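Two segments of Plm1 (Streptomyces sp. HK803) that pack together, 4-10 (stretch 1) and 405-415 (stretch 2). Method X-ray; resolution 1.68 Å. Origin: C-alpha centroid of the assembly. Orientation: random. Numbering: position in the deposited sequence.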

# COMPACT_ATOMS: atom_id res chain seq x y z
N ARG A 4 -5.11 22.76 6.33
CA ARG A 4 -6.06 21.85 7.02
C ARG A 4 -5.74 20.40 6.62
O ARG A 4 -5.38 20.12 5.47
CB ARG A 4 -7.51 22.25 6.70
N THR A 5 -5.78 19.49 7.58
CA THR A 5 -5.34 18.13 7.30
C THR A 5 -6.44 17.39 6.61
O THR A 5 -7.55 17.28 7.14
CB THR A 5 -4.93 17.38 8.58
OG1 THR A 5 -3.88 18.11 9.24
CG2 THR A 5 -4.43 15.97 8.25
N GLY A 6 -6.16 16.87 5.42
CA GLY A 6 -7.14 16.09 4.68
C GLY A 6 -7.17 14.64 5.14
O GLY A 6 -6.11 14.01 5.32
N TRP A 7 -8.39 14.13 5.34
CA TRP A 7 -8.64 12.73 5.70
C TRP A 7 -9.46 12.11 4.59
O TRP A 7 -10.49 12.66 4.18
CB TRP A 7 -9.38 12.60 7.02
CG TRP A 7 -8.53 12.86 8.19
CD1 TRP A 7 -8.06 14.07 8.62
CD2 TRP A 7 -8.04 11.90 9.12
NE1 TRP A 7 -7.31 13.92 9.77
CE2 TRP A 7 -7.28 12.59 10.09
CE3 TRP A 7 -8.18 10.52 9.24
CZ2 TRP A 7 -6.66 11.94 11.16
CZ3 TRP A 7 -7.54 9.87 10.29
CH2 TRP A 7 -6.80 10.59 11.23
N PHE A 8 -8.98 10.98 4.08
CA PHE A 8 -9.64 10.31 2.99
C PHE A 8 -9.67 8.81 3.23
O PHE A 8 -8.98 8.29 4.11
CB PHE A 8 -8.94 10.61 1.64
CG PHE A 8 -8.54 12.04 1.48
CD1 PHE A 8 -7.30 12.49 1.89
CD2 PHE A 8 -9.43 12.94 0.92
CE1 PHE A 8 -6.93 13.82 1.72
CE2 PHE A 8 -9.08 14.28 0.76
CZ PHE A 8 -7.83 14.72 1.16
N SER A 9 -10.52 8.13 2.45
CA SER A 9 -10.64 6.69 2.49
C SER A 9 -10.99 6.14 1.11
O SER A 9 -11.68 6.79 0.35
CB SER A 9 -11.74 6.28 3.46
OG SER A 9 -11.73 4.87 3.65
N GLU A 10 -10.54 4.93 0.83
CA GLU A 10 -11.07 4.13 -0.25
C GLU A 10 -12.55 3.84 -0.01
O GLU A 10 -12.98 3.59 1.13
CB GLU A 10 -10.30 2.81 -0.33
CG GLU A 10 -10.73 1.92 -1.46
CD GLU A 10 -10.20 0.50 -1.33
OE1 GLU A 10 -9.26 0.16 -2.06
OE2 GLU A 10 -10.72 -0.28 -0.49
N GLY A 405 -10.44 1.48 10.70
CA GLY A 405 -10.40 1.97 9.35
C GLY A 405 -8.97 2.01 8.87
O GLY A 405 -8.07 1.76 9.64
N ASP A 406 -8.75 2.33 7.61
CA ASP A 406 -7.39 2.62 7.23
C ASP A 406 -7.49 3.98 6.54
O ASP A 406 -7.96 4.12 5.44
CB ASP A 406 -6.75 1.56 6.36
CG ASP A 406 -6.11 0.40 7.16
OD1 ASP A 406 -5.93 0.47 8.41
OD2 ASP A 406 -5.79 -0.59 6.47
N PRO A 407 -7.02 4.99 7.24
CA PRO A 407 -7.08 6.36 6.76
C PRO A 407 -5.95 6.76 5.83
O PRO A 407 -4.86 6.27 5.92
CB PRO A 407 -6.99 7.15 8.06
CG PRO A 407 -6.08 6.32 8.87
CD PRO A 407 -6.47 4.92 8.60
N VAL A 408 -6.28 7.69 4.95
CA VAL A 408 -5.33 8.37 4.08
C VAL A 408 -5.28 9.80 4.62
O VAL A 408 -6.33 10.44 4.73
CB VAL A 408 -5.82 8.36 2.62
CG1 VAL A 408 -4.75 8.96 1.68
CG2 VAL A 408 -6.17 6.95 2.17
N VAL A 409 -4.09 10.28 4.97
CA VAL A 409 -3.92 11.60 5.62
C VAL A 409 -2.90 12.42 4.85
O VAL A 409 -1.72 12.07 4.80
CB VAL A 409 -3.49 11.43 7.08
CG1 VAL A 409 -3.25 12.81 7.74
CG2 VAL A 409 -4.52 10.59 7.87
N ALA A 410 -3.35 13.51 4.22
CA ALA A 410 -2.50 14.28 3.32
C ALA A 410 -3.06 15.69 3.16
O ALA A 410 -4.26 15.88 3.32
CB ALA A 410 -2.40 13.59 1.94
N ASP A 411 -2.19 16.65 2.85
CA ASP A 411 -2.63 18.01 2.53
C ASP A 411 -2.66 18.15 1.00
O ASP A 411 -1.61 18.39 0.38
CB ASP A 411 -1.62 18.99 3.14
CG ASP A 411 -2.03 20.45 2.99
OD1 ASP A 411 -3.00 20.72 2.25
OD2 ASP A 411 -1.37 21.31 3.62
N VAL A 412 -3.84 17.98 0.41
CA VAL A 412 -4.01 17.97 -1.04
C VAL A 412 -4.75 19.22 -1.47
O VAL A 412 -5.78 19.57 -0.88
CB VAL A 412 -4.83 16.75 -1.52
CG1 VAL A 412 -4.94 16.75 -3.06
CG2 VAL A 412 -4.18 15.44 -1.03
N THR A 413 -4.21 19.90 -2.48
CA THR A 413 -4.91 21.00 -3.13
C THR A 413 -5.39 20.45 -4.48
O THR A 413 -4.61 20.33 -5.43
CB THR A 413 -3.97 22.23 -3.30
OG1 THR A 413 -3.53 22.68 -2.00
CG2 THR A 413 -4.68 23.37 -4.02
N TRP A 414 -6.66 20.09 -4.54
CA TRP A 414 -7.23 19.32 -5.63
C TRP A 414 -7.15 20.06 -6.97
O TRP A 414 -6.96 19.41 -8.00
CB TRP A 414 -8.66 18.88 -5.31
CG TRP A 414 -8.66 17.90 -4.20
CD1 TRP A 414 -8.99 18.14 -2.89
CD2 TRP A 414 -8.22 16.56 -4.27
NE1 TRP A 414 -8.80 17.00 -2.14
CE2 TRP A 414 -8.32 16.02 -2.97
CE3 TRP A 414 -7.76 15.75 -5.30
CZ2 TRP A 414 -8.00 14.70 -2.70
CZ3 TRP A 414 -7.43 14.45 -5.03
CH2 TRP A 414 -7.53 13.93 -3.74
N SER A 415 -7.26 21.39 -6.96
CA SER A 415 -7.19 22.18 -8.19
C SER A 415 -5.83 22.04 -8.89
O SER A 415 -5.77 22.15 -10.11
CB SER A 415 -7.45 23.67 -7.89
OG SER A 415 -6.47 24.17 -7.01
O HOH W 1 -5.92 19.79 3.13
O HOH W 2 -11.39 3.85 6.21
O HOH W 3 -8.76 3.60 2.60

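Phe8 and Val408 stand at the centre of this contact, paired across two antiparallel strands that lie nearly four hundred residues apart in the sequence. Their backbones are joined in both directions: Phe8 N donates to Val408 O at 2.8 Å, and Val408 N donates to Phe8 O at 2.9 Å. Both bonds are close to straight, as expected of a hydrogen-bonded antiparallel pair. The two side chains leave the sheet on the same face, where Phe8 CB and Val408 CB lie 4.0 Å apart. A β-branched valine suits such a place, since its branching at CB favours the extended backbone and puts apolar bulk close to the strand.

Phe8 has the largest area covered by the other stretch, and its ring accounts for its reach. With chi1 in the m well, the ring extends past Val408 along the partner strand. Its edge meets the carbonyl of Ala410, with Phe8 CE1 3.7 Å from Ala410 O, and Phe8 CE1 also comes within 4.2 Å of Val412 CG2. Ala410 lies on the same face as Phe8, and its small methyl group occupies little of the space there. Beyond the strand, Trp414 in the following helix directs the edge of its indole toward the face of Phe8 in an offset edge-to-face pair. The planes are at 84°, the ring centroids are 5.6 Å apart, and Phe8 CE2 approaches Trp414 CZ2 to 3.6 Å.

Val409 and Trp7 form the non-hydrogen-bonded pair on the other face of the sheet. Here the side chains do the joining: Val409 CG2 sits almost directly above the six-membered ring of Trp7, 3.8 Å from its centroid and 5° off the normal, a CH-π contact for which a broad indole offers an ample surface. The same ring also approaches Pro407 obliquely, with Trp7 CZ3 3.6 Å from Pro407 CB. The backbone adds a CA-H...O contact from Val409 CA to Gly6 O at 3.3 Å.

Gly6 extends the ladder opposite Ala410. Ala410 N donates to Gly6 O at 3.0 Å with good geometry, whereas the return bond from Gly6 N to Ala410 O, also 3.0 Å, is bent and weak. Glycine fits this position closely, because an ideal CB here would lie only 2.6 Å from Ala410 O, a clash.

Past the ladder, water takes over: water 1 donates to Arg4 O and Asp411 OD1, while water 3 accepts from Glu10 N and donates to Asp406 O.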